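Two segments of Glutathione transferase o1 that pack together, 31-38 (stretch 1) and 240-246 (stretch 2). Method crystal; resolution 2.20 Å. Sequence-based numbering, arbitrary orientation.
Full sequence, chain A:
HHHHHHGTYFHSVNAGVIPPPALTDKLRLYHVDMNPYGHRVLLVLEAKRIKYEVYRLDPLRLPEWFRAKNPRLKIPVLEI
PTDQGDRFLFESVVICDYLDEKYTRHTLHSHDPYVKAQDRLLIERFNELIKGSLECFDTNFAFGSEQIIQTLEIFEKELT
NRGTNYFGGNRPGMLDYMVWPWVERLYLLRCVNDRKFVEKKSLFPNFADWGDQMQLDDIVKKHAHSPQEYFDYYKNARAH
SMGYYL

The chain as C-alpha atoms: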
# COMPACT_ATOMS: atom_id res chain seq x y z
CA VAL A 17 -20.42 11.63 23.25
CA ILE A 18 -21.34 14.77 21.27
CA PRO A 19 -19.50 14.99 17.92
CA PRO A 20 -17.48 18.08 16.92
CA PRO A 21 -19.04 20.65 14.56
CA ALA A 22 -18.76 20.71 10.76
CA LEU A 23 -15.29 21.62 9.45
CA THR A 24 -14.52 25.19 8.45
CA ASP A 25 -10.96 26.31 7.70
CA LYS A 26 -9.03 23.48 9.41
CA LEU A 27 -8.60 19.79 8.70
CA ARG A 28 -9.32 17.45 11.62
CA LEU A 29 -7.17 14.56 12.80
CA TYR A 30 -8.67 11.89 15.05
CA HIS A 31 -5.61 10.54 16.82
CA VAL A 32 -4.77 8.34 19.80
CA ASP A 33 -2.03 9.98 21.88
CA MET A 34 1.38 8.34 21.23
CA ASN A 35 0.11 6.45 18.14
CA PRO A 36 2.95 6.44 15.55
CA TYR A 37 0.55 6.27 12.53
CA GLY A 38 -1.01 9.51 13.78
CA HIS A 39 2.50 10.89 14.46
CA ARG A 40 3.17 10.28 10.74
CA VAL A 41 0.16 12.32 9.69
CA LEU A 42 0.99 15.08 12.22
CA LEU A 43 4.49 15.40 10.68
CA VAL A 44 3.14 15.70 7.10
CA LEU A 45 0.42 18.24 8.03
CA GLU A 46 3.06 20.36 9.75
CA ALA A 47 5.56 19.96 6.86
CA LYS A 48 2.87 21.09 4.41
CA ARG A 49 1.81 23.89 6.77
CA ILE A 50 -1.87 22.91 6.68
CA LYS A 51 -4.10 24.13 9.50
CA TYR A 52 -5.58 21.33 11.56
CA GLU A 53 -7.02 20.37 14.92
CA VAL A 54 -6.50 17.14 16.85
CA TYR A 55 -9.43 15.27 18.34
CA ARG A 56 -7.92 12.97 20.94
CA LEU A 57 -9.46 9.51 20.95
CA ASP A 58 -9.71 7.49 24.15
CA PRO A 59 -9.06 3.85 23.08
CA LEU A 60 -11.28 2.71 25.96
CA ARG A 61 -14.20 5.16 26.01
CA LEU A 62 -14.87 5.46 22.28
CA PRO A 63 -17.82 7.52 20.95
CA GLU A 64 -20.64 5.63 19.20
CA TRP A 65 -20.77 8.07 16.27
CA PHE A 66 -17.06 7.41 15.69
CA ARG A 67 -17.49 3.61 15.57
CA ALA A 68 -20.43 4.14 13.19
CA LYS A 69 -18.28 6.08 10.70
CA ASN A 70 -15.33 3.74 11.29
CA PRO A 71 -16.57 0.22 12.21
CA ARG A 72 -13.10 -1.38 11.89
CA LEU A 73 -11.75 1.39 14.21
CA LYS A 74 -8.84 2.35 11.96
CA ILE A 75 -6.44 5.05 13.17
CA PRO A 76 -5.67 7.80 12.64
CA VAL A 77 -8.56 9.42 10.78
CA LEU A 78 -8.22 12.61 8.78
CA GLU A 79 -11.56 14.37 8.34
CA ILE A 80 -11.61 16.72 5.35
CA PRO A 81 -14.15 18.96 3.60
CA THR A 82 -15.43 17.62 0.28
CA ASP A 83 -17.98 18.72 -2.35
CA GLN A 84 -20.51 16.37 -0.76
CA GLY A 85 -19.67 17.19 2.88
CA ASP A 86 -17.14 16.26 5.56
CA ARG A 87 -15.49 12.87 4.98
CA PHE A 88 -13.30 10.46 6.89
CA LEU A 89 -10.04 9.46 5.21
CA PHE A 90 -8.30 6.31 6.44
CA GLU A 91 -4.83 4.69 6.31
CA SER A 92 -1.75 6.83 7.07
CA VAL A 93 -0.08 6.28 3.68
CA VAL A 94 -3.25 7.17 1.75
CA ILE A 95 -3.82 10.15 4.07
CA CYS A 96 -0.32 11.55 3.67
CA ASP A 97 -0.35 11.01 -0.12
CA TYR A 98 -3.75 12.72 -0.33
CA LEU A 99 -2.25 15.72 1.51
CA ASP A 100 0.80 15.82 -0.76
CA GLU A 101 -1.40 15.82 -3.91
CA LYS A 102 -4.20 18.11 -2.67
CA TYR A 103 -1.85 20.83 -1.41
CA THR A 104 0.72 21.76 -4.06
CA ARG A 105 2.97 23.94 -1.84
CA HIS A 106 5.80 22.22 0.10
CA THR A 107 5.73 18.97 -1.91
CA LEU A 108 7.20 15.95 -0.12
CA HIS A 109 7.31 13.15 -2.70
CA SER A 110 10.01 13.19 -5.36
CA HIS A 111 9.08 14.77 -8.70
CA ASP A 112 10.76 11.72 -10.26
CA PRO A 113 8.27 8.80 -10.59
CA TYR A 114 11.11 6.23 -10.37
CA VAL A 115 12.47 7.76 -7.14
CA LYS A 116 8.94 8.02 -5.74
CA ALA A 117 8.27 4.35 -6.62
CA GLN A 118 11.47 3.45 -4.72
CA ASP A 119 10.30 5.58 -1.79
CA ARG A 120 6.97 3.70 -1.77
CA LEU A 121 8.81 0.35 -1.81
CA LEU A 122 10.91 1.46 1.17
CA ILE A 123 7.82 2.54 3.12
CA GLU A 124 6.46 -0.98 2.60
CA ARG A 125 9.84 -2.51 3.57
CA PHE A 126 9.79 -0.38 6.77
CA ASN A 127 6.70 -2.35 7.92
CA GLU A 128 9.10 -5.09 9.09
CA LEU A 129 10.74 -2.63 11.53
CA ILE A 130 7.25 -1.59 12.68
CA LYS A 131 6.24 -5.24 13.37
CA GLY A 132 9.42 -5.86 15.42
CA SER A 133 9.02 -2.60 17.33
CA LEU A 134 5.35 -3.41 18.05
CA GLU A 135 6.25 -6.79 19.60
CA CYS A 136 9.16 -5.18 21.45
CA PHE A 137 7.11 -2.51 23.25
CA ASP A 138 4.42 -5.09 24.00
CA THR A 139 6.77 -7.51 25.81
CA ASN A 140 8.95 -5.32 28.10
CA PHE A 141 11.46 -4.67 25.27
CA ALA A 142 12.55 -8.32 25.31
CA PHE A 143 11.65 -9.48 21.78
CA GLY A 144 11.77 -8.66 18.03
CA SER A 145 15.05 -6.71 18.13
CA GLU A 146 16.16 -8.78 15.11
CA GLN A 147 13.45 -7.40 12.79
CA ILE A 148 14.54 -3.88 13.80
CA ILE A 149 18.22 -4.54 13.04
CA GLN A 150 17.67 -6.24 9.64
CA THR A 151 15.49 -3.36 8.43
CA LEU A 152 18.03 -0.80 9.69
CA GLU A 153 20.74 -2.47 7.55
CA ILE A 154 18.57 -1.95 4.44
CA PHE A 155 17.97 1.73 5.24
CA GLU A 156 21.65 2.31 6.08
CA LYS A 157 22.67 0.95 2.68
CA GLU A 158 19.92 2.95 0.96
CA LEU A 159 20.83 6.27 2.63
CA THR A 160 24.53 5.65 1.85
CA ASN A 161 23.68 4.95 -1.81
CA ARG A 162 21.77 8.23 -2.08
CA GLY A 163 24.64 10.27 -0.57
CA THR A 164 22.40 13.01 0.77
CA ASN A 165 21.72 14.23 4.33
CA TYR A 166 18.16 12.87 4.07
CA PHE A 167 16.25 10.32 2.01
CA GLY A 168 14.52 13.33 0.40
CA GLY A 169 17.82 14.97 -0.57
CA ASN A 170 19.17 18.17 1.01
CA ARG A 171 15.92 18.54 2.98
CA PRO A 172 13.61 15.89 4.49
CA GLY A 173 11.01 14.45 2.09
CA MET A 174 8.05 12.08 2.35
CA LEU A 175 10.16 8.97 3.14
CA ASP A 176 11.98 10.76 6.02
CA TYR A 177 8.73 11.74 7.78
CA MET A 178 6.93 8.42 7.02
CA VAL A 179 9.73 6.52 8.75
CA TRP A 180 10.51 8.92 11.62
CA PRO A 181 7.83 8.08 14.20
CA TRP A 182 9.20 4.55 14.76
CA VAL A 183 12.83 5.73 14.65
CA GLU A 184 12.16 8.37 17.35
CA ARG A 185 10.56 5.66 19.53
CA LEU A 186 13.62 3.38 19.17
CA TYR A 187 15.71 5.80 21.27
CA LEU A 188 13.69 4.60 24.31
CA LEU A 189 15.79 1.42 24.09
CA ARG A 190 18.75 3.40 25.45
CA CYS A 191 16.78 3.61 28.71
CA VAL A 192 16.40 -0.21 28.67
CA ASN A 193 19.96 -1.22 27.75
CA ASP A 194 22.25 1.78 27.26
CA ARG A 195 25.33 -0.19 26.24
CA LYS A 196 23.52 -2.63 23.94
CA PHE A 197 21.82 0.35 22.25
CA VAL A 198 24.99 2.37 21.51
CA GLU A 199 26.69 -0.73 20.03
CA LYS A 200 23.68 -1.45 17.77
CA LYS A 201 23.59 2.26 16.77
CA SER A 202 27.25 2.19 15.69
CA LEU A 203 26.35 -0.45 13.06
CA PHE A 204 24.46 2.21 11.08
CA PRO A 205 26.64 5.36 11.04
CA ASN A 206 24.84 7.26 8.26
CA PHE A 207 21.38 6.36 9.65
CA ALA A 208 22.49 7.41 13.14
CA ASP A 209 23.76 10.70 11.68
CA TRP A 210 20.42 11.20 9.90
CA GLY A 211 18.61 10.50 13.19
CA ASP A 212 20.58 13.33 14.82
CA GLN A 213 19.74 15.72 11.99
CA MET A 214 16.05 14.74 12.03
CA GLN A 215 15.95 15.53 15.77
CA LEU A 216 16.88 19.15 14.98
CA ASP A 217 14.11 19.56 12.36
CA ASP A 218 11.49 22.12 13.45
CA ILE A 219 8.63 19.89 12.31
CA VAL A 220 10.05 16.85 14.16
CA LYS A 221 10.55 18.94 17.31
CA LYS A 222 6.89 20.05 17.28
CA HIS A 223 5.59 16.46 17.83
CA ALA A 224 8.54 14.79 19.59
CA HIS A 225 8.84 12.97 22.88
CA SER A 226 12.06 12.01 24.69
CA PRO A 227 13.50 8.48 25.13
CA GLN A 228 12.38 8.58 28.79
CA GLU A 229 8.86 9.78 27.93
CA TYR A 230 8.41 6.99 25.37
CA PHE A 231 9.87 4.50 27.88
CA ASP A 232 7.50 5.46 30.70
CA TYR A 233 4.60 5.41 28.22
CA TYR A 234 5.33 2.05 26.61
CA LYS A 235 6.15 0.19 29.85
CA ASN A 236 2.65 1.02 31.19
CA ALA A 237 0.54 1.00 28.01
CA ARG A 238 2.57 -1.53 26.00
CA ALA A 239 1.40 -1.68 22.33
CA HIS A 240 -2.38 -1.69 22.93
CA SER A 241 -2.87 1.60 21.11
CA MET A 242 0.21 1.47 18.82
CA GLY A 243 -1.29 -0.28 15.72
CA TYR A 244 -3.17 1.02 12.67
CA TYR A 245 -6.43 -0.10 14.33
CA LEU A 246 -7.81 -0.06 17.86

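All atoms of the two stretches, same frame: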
# COMPACT_ATOMS: atom_id res chain seq x y z
N HIS A 31 -6.93 11.07 16.51
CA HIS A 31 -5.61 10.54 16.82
C HIS A 31 -5.58 10.02 18.24
O HIS A 31 -6.09 10.68 19.15
CB HIS A 31 -4.57 11.65 16.62
CG HIS A 31 -3.22 11.37 17.19
ND1 HIS A 31 -2.40 10.37 16.71
CD2 HIS A 31 -2.52 11.99 18.17
CE1 HIS A 31 -1.26 10.37 17.39
NE2 HIS A 31 -1.31 11.34 18.28
N VAL A 32 -5.03 8.83 18.44
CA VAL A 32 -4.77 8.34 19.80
C VAL A 32 -3.37 8.80 20.22
O VAL A 32 -2.39 8.52 19.54
CB VAL A 32 -4.86 6.81 19.90
CG1 VAL A 32 -4.46 6.36 21.31
CG2 VAL A 32 -6.25 6.33 19.57
N ASP A 33 -3.29 9.47 21.36
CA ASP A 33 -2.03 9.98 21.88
C ASP A 33 -0.94 8.91 21.84
O ASP A 33 -1.19 7.78 22.22
CB ASP A 33 -2.23 10.49 23.32
CG ASP A 33 -1.77 11.92 23.50
OD1 ASP A 33 -1.15 12.48 22.57
OD2 ASP A 33 -2.03 12.50 24.57
N MET A 34 0.24 9.27 21.34
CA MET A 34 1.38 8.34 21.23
C MET A 34 1.28 7.31 20.09
O MET A 34 2.17 6.46 19.95
CB MET A 34 1.66 7.62 22.56
CG MET A 34 2.01 8.52 23.73
SD MET A 34 3.42 9.60 23.40
CE MET A 34 4.06 9.79 25.06
N ASN A 35 0.22 7.36 19.29
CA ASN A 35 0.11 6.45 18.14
C ASN A 35 1.01 6.94 17.01
O ASN A 35 0.85 8.06 16.54
CB ASN A 35 -1.34 6.30 17.65
CG ASN A 35 -1.45 5.39 16.43
OD1 ASN A 35 -1.51 5.86 15.29
ND2 ASN A 35 -1.48 4.08 16.67
N PRO A 36 1.96 6.09 16.58
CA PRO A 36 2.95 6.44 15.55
C PRO A 36 2.35 6.69 14.14
O PRO A 36 2.92 7.46 13.38
CB PRO A 36 3.88 5.23 15.53
CG PRO A 36 3.02 4.07 16.00
CD PRO A 36 2.13 4.70 17.06
N TYR A 37 1.24 6.03 13.81
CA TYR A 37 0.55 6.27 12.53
C TYR A 37 -0.06 7.67 12.48
O TYR A 37 -0.04 8.33 11.43
CB TYR A 37 -0.50 5.20 12.26
CG TYR A 37 0.09 3.82 12.01
CD1 TYR A 37 0.64 3.48 10.77
CD2 TYR A 37 0.13 2.86 13.03
CE1 TYR A 37 1.20 2.21 10.54
CE2 TYR A 37 0.68 1.59 12.81
CZ TYR A 37 1.21 1.27 11.57
OH TYR A 37 1.76 0.03 11.37
N GLY A 38 -0.58 8.12 13.63
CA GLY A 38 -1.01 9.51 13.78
C GLY A 38 0.16 10.48 13.78
O GLY A 38 0.07 11.56 13.21
N HIS A 240 -0.93 -1.58 23.07
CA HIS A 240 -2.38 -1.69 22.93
C HIS A 240 -3.00 -0.68 21.97
O HIS A 240 -3.99 -0.97 21.27
CB HIS A 240 -3.06 -1.65 24.30
CG HIS A 240 -2.84 -2.89 25.12
ND1 HIS A 240 -2.31 -2.86 26.39
CD2 HIS A 240 -3.06 -4.19 24.83
CE1 HIS A 240 -2.23 -4.09 26.86
NE2 HIS A 240 -2.67 -4.92 25.93
N SER A 241 -2.39 0.49 21.92
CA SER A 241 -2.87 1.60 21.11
C SER A 241 -1.84 2.07 20.06
O SER A 241 -1.93 3.18 19.54
CB SER A 241 -3.34 2.71 22.07
OG SER A 241 -2.71 3.94 21.82
N MET A 242 -0.90 1.19 19.73
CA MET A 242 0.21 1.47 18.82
C MET A 242 -0.04 1.09 17.33
O MET A 242 0.65 1.58 16.44
CB MET A 242 1.46 0.74 19.34
CG MET A 242 2.80 1.12 18.70
SD MET A 242 4.18 0.21 19.43
CE MET A 242 5.44 0.51 18.18
N GLY A 243 -1.01 0.21 17.08
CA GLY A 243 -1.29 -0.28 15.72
C GLY A 243 -2.03 0.69 14.80
O GLY A 243 -2.27 1.84 15.16
N TYR A 244 -2.39 0.21 13.61
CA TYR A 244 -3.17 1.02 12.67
C TYR A 244 -4.69 0.83 12.87
O TYR A 244 -5.51 1.37 12.14
CB TYR A 244 -2.74 0.76 11.21
CG TYR A 244 -2.80 -0.70 10.78
CD1 TYR A 244 -3.98 -1.25 10.28
CD2 TYR A 244 -1.67 -1.51 10.86
CE1 TYR A 244 -4.04 -2.58 9.88
CE2 TYR A 244 -1.72 -2.86 10.47
CZ TYR A 244 -2.91 -3.38 9.98
OH TYR A 244 -2.97 -4.70 9.58
N TYR A 245 -5.04 0.05 13.88
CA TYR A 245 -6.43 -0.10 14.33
C TYR A 245 -6.46 -0.24 15.84
O TYR A 245 -5.47 -0.63 16.47
CB TYR A 245 -7.12 -1.30 13.66
CG TYR A 245 -6.40 -2.62 13.83
CD1 TYR A 245 -5.32 -2.95 13.00
CD2 TYR A 245 -6.79 -3.54 14.80
CE1 TYR A 245 -4.65 -4.16 13.14
CE2 TYR A 245 -6.12 -4.76 14.95
CZ TYR A 245 -5.05 -5.06 14.12
OH TYR A 245 -4.36 -6.25 14.24
N LEU A 246 -7.60 0.11 16.43
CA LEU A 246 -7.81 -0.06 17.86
C LEU A 246 -8.59 -1.35 18.12
O LEU A 246 -9.20 -1.92 17.22
CB LEU A 246 -8.54 1.15 18.44
CG LEU A 246 -7.76 2.47 18.46
CD1 LEU A 246 -8.66 3.60 18.94
CD2 LEU A 246 -6.51 2.36 19.34
OXT LEU A 246 -8.61 -1.84 19.26

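What holds the two stretches together most firmly? The side-chain amide of Asn 35 does, by reaching into the irregular backbone of the C-terminal segment. Asn 35 ND2 donates to Ser 241 O at 3.0 Å and to Gly 243 O at 2.8 Å, with N-H...acceptor angles of 163° and 150°. An amide nitrogen carries two hydrogens, so each carbonyl can receive its own. Met 242 O also lies near, 3.3 Å from Asn 35 ND2, but the angle is too poor for a hydrogen bond.

How is Asn 35 set up for this role? It ends a type II turn that begins at Val 32, closed by a hydrogen bond of 2.9 Å from Asn 35 N to Val 32 O, and it occupies the N-cap position before the helix that starts at Pro 36. Asn 35 OD1 accepts from Gly 38 N at 3.0 Å, a capping bond that satisfies an amide the first turn of a helix would otherwise leave without a partner. One side chain thus caps the helix through its oxygen and ties down the other stretch through its nitrogen. The backbones come close here: the CA atoms of Asn 35 and Met 242 are 5.0 Å apart, although more than 200 residues separate them in sequence.

What does the start of the helix offer for packing? Pro 36 and Tyr 37 both direct their CA-to-CB bonds toward the second stretch. Pro 36 CD lies 4.0 Å from Met 242 CG, an apolar contact made even though the CA-to-CB bond of Met 242 points away. Tyr 37 receives Tyr 244 CB over one face of its ring, 3.9 Å from the centroid and only 11° off the normal, a well-placed CH-pi contact. The two rings stand nearly perpendicular, at 87°, in an offset edge-to-face arrangement with the edge of Tyr 244 toward the face of Tyr 37 and centroids 6.0 Å apart.

How does the contact finish on the turn side? The CA-to-CB bond of Val 32 points toward the second stretch, and the side chain touches it at two separated residues. Val 32 CG1 lies 3.0 Å from Ser 241 OG, a tight approach of a methyl to a hydroxyl oxygen that is hydrogen-bonded elsewhere in the structure. Val 32 CG2 meets Leu 246 CD1 at 3.7 Å, so the side chain of the C-terminal residue joins the apolar packing. In all, the contact buries 384 Å², summed over both sides.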